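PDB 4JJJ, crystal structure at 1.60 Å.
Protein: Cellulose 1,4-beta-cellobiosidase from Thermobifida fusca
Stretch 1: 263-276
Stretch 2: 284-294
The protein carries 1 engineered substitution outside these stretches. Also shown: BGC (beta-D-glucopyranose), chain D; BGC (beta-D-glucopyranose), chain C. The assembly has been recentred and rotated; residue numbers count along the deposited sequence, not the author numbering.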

# COMPACT_ATOMS: atom_id res chain seq x y z
N LEU A 263 8.58 -2.97 -10.93
CA LEU A 263 7.48 -3.50 -10.05
C LEU A 263 7.36 -4.99 -10.20
O LEU A 263 6.76 -5.70 -9.35
CB LEU A 263 6.16 -2.83 -10.42
CG LEU A 263 4.91 -3.13 -9.58
CD1 LEU A 263 5.26 -2.90 -8.14
CD2 LEU A 263 3.77 -2.21 -10.11
N ARG A 264 7.92 -5.52 -11.30
CA ARG A 264 7.99 -7.00 -11.35
C ARG A 264 8.66 -7.67 -10.16
O ARG A 264 8.41 -8.82 -9.91
CB ARG A 264 8.64 -7.52 -12.65
CG ARG A 264 7.91 -7.07 -13.94
CD ARG A 264 8.53 -7.59 -15.22
NE ARG A 264 9.83 -7.01 -15.39
CZ ARG A 264 10.86 -7.55 -16.10
NH1 ARG A 264 10.81 -8.78 -16.57
NH2 ARG A 264 11.95 -6.83 -16.23
N TYR A 265 9.53 -7.00 -9.46
CA TYR A 265 10.12 -7.59 -8.22
C TYR A 265 9.03 -8.05 -7.26
O TYR A 265 9.21 -9.05 -6.54
CB TYR A 265 11.04 -6.57 -7.50
CG TYR A 265 12.44 -6.71 -7.96
CD1 TYR A 265 13.22 -7.79 -7.56
CD2 TYR A 265 12.97 -5.75 -8.78
CE1 TYR A 265 14.54 -7.92 -7.98
CE2 TYR A 265 14.27 -5.87 -9.26
CZ TYR A 265 15.09 -6.92 -8.83
OH TYR A 265 16.38 -7.12 -9.31
N ALA A 266 7.84 -7.39 -7.23
CA ALA A 266 6.74 -7.81 -6.38
C ALA A 266 6.15 -9.19 -6.76
O ALA A 266 5.41 -9.74 -5.97
CB ALA A 266 5.65 -6.73 -6.38
N MET A 267 6.48 -9.67 -7.97
CA MET A 267 5.94 -10.90 -8.52
C MET A 267 6.68 -12.14 -8.09
O MET A 267 6.28 -13.27 -8.48
CB MET A 267 5.94 -10.80 -10.02
CG MET A 267 4.98 -9.78 -10.60
SD MET A 267 5.03 -9.90 -12.40
CE MET A 267 4.14 -8.46 -12.89
N PHE A 268 7.75 -11.94 -7.31
CA PHE A 268 8.69 -13.04 -6.95
C PHE A 268 8.60 -13.42 -5.49
O PHE A 268 8.45 -12.55 -4.63
CB PHE A 268 10.10 -12.72 -7.38
CG PHE A 268 10.26 -12.77 -8.82
CD1 PHE A 268 9.84 -11.69 -9.58
CD2 PHE A 268 10.72 -13.90 -9.48
CE1 PHE A 268 9.90 -11.72 -10.96
CE2 PHE A 268 10.80 -13.93 -10.86
CZ PHE A 268 10.39 -12.84 -11.62
N ASP A 269 8.82 -14.69 -5.20
CA ASP A 269 8.99 -15.13 -3.81
C ASP A 269 10.07 -14.26 -3.11
O ASP A 269 11.05 -13.86 -3.74
CB ASP A 269 9.42 -16.61 -3.80
CG ASP A 269 9.58 -17.16 -2.41
OD1 ASP A 269 8.54 -17.56 -1.82
OD2 ASP A 269 10.73 -17.20 -1.94
N LYS A 270 9.93 -14.08 -1.80
CA LYS A 270 10.82 -13.25 -1.06
C LYS A 270 12.28 -13.59 -1.36
O LYS A 270 13.10 -12.70 -1.55
CB LYS A 270 10.52 -13.35 0.39
CG LYS A 270 11.21 -12.38 1.31
CD LYS A 270 10.91 -12.60 2.81
CE LYS A 270 11.67 -11.62 3.68
NZ LYS A 270 11.30 -11.84 5.09
N TYR A 271 12.60 -14.88 -1.22
CA TYR A 271 13.96 -15.32 -1.42
C TYR A 271 14.12 -16.13 -2.72
O TYR A 271 15.03 -16.99 -2.85
CB TYR A 271 14.45 -16.11 -0.21
CG TYR A 271 14.65 -15.25 1.00
CD1 TYR A 271 15.73 -14.40 1.07
CD2 TYR A 271 13.69 -15.27 2.06
CE1 TYR A 271 15.88 -13.53 2.20
CE2 TYR A 271 13.83 -14.41 3.16
CZ TYR A 271 14.94 -13.55 3.18
OH TYR A 271 15.04 -12.75 4.33
N PHE A 272 13.34 -15.79 -3.72
CA PHE A 272 13.37 -16.36 -5.03
C PHE A 272 13.31 -17.91 -4.97
O PHE A 272 13.94 -18.55 -5.78
CB PHE A 272 14.60 -15.84 -5.82
CG PHE A 272 14.54 -14.34 -6.10
CD1 PHE A 272 13.82 -13.86 -7.19
CD2 PHE A 272 15.18 -13.43 -5.23
CE1 PHE A 272 13.72 -12.48 -7.32
CE2 PHE A 272 15.09 -12.06 -5.42
CZ PHE A 272 14.31 -11.59 -6.46
N LYS A 273 12.57 -18.42 -4.02
CA LYS A 273 12.29 -19.88 -4.03
C LYS A 273 11.39 -20.23 -5.14
O LYS A 273 10.51 -19.48 -5.58
CB LYS A 273 11.59 -20.28 -2.80
CG LYS A 273 12.29 -20.09 -1.50
CD LYS A 273 13.40 -21.02 -1.23
CE LYS A 273 13.53 -21.31 0.28
NZ LYS A 273 14.68 -22.27 0.39
N LYS A 274 11.50 -21.48 -5.59
CA LYS A 274 10.54 -21.95 -6.54
C LYS A 274 9.14 -21.90 -5.93
O LYS A 274 8.89 -22.30 -4.77
CB LYS A 274 10.83 -23.40 -6.85
CG LYS A 274 9.92 -24.09 -7.87
CD LYS A 274 10.44 -25.53 -8.09
CE LYS A 274 9.62 -26.28 -9.11
NZ LYS A 274 9.92 -25.87 -10.52
N ILE A 275 8.19 -21.43 -6.73
CA ILE A 275 6.81 -21.42 -6.27
C ILE A 275 6.15 -22.76 -6.25
O ILE A 275 6.24 -23.55 -7.22
CB ILE A 275 5.92 -20.51 -7.13
CG1 ILE A 275 6.51 -19.10 -7.23
CG2 ILE A 275 4.48 -20.60 -6.63
CD1 ILE A 275 6.52 -18.34 -5.93
N GLY A 276 5.53 -23.08 -5.14
CA GLY A 276 4.59 -24.18 -5.09
C GLY A 276 5.03 -25.25 -4.12
O GLY A 276 6.12 -25.74 -4.22
N CYS A 284 12.79 -26.52 0.33
CA CYS A 284 12.22 -25.79 -0.85
C CYS A 284 13.36 -25.24 -1.67
O CYS A 284 14.14 -24.48 -1.16
CB CYS A 284 11.22 -24.78 -0.39
SG CYS A 284 10.52 -23.89 -1.85
N PRO A 285 13.44 -25.59 -2.94
CA PRO A 285 14.62 -25.23 -3.69
C PRO A 285 14.66 -23.80 -4.12
O PRO A 285 13.62 -23.14 -4.35
CB PRO A 285 14.57 -26.09 -4.96
CG PRO A 285 13.22 -26.55 -5.04
CD PRO A 285 12.57 -26.50 -3.70
N GLY A 286 15.86 -23.33 -4.29
CA GLY A 286 16.05 -22.04 -4.90
C GLY A 286 15.47 -22.04 -6.29
O GLY A 286 15.66 -22.97 -7.06
N GLY A 287 14.90 -20.92 -6.72
CA GLY A 287 14.48 -20.78 -8.07
C GLY A 287 15.59 -20.54 -9.04
O GLY A 287 16.70 -20.06 -8.68
N GLN A 288 15.26 -20.88 -10.29
CA GLN A 288 16.03 -20.67 -11.49
C GLN A 288 15.08 -19.99 -12.46
O GLN A 288 13.91 -20.41 -12.63
CB GLN A 288 16.43 -22.05 -12.06
CG GLN A 288 16.94 -23.01 -10.98
CD GLN A 288 16.99 -24.48 -11.38
OE1 GLN A 288 16.31 -25.34 -10.80
NE2 GLN A 288 17.77 -24.76 -12.40
N GLY A 289 15.55 -18.92 -13.04
CA GLY A 289 14.76 -18.24 -14.08
C GLY A 289 13.49 -17.72 -13.42
O GLY A 289 13.53 -17.21 -12.28
N LYS A 290 12.35 -17.89 -14.10
CA LYS A 290 11.12 -17.41 -13.52
C LYS A 290 10.32 -18.43 -12.75
O LYS A 290 9.13 -18.18 -12.52
CB LYS A 290 10.23 -16.83 -14.64
CG LYS A 290 10.86 -15.83 -15.65
CD LYS A 290 10.72 -14.45 -15.20
CE LYS A 290 11.57 -13.33 -15.86
NZ LYS A 290 10.95 -12.95 -17.18
N ASP A 291 10.90 -19.53 -12.28
CA ASP A 291 10.09 -20.47 -11.55
C ASP A 291 9.78 -20.01 -10.10
O ASP A 291 8.95 -20.59 -9.43
CB ASP A 291 10.64 -21.89 -11.57
CG ASP A 291 11.87 -22.07 -10.82
OD1 ASP A 291 12.33 -21.20 -10.07
OD2 ASP A 291 12.51 -23.20 -11.04
N SER A 292 10.43 -18.91 -9.71
CA SER A 292 10.20 -18.22 -8.44
C SER A 292 9.13 -17.09 -8.60
O SER A 292 8.89 -16.38 -7.62
CB SER A 292 11.48 -17.60 -7.88
OG SER A 292 12.11 -16.77 -8.84
N ALA A 293 8.54 -16.95 -9.79
CA ALA A 293 7.47 -15.97 -9.96
C ALA A 293 6.11 -16.53 -9.67
O ALA A 293 5.71 -17.51 -10.29
CB ALA A 293 7.54 -15.38 -11.34
N HIS A 294 5.36 -15.86 -8.77
CA HIS A 294 3.92 -16.10 -8.51
C HIS A 294 3.05 -15.18 -9.38
O HIS A 294 1.88 -15.45 -9.54
CB HIS A 294 3.58 -16.01 -7.04
CG HIS A 294 4.05 -14.77 -6.38
ND1 HIS A 294 3.56 -13.52 -6.75
CD2 HIS A 294 4.97 -14.57 -5.43
CE1 HIS A 294 4.16 -12.62 -5.98
NE2 HIS A 294 5.02 -13.22 -5.17
C2 BGC D . 11.37 -7.93 5.32
C3 BGC D . 12.78 -8.24 5.80
C4 BGC D . 13.77 -7.15 5.44
C5 BGC D . 13.26 -5.78 5.82
C6 BGC D . 14.06 -4.63 5.35
C1 BGC D . 10.98 -6.51 5.81
O2 BGC D . 10.41 -8.89 5.73
O3 BGC D . 13.21 -9.51 5.25
O4 BGC D . 14.97 -7.45 6.24
O5 BGC D . 11.91 -5.57 5.29
O6 BGC D . 13.56 -3.40 5.85
C2 BGC C . 17.23 -7.23 6.53
C3 BGC C . 18.57 -7.28 5.81
C4 BGC C . 18.69 -8.61 5.01
C5 BGC C . 17.47 -8.76 4.10
C6 BGC C . 17.45 -10.15 3.39
C1 BGC C . 16.11 -7.38 5.49
O2 BGC C . 17.14 -5.96 7.14
O3 BGC C . 19.60 -7.20 6.82
O4 BGC C . 19.83 -8.58 4.15
O5 BGC C . 16.29 -8.68 4.91
O6 BGC C . 17.28 -11.23 4.32
O HOH W 1 11.74 -24.98 -12.64
O HOH W 2 7.13 -22.65 -9.81

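Six hydrogen bonds join the two stretches, and five of them run from backbone to backbone. G287 N donates to F272 O at 2.7 Å. K274 N donates to P285 O at 3.0 Å. These two bonds surround the bridge between K273 and G286. H294 N donates to M267 O at 2.8 Å, and D269 N donates to S292 O at 3.0 Å. They hold the second bridge, between F268 and A293. The register shifts by two residues between the bridges, so the pairing forms two separate ladders. I275 N adds a nearly straight bond to D291 O at 2.9 Å.

The sixth bond comes from a side chain. K273 folds its chain so that NZ reaches C284 O at 2.8 Å. K274 extends instead, and its NZ lies 3.8 Å from D291 OD2, a long salt bridge. Water 1 links the same two groups: it accepts a weak bond from K274 NZ at 2.9 Å and donates to D291 OD2 at 2.5 Å. Water 2 donates to I275 O at 2.9 Å and to D291 O at 2.8 Å, so D291 O serves both the backbone of I275 and this water.

Aspartates also shape each stretch from within. D269 OD2 accepts from Y271 N, inside the type I turn from D269 to F272, at 3.1 Å, and from K273 N, just past it, at 3.0 Å. D291 OD1 accepts from Q288 N at 3.0 Å.

One CA-H...O contact supports the F268-A293 bridge: A293 CA lies 3.3 Å from M267 O. Another ties S292 CA to K273 O at 3.1 Å, outside both bridges.

F268 is buried and packs on stretch 2. A293 CB sits over one face of its ring, 4.0 Å from the centroid, a CH-pi contact that suits a small methyl group. S292 OG approaches the ring edge, 3.3 Å from F268 CD2. The aliphatic part of K290 also meets this edge, with CD 3.9 Å from F268 CZ. I275 points toward the other stretch, where its CD1 lies 3.9 Å from H294 CB. The imidazole of H294 is buried, with CE1 3.1 Å from A266 O. C284 also points toward its partner, and its SG packs 3.9 Å from K273 CB.

Glycine suits position 287 closely. An ideal CB there would clash with F272 O at 2.7 Å, the same oxygen that accepts from G287 N.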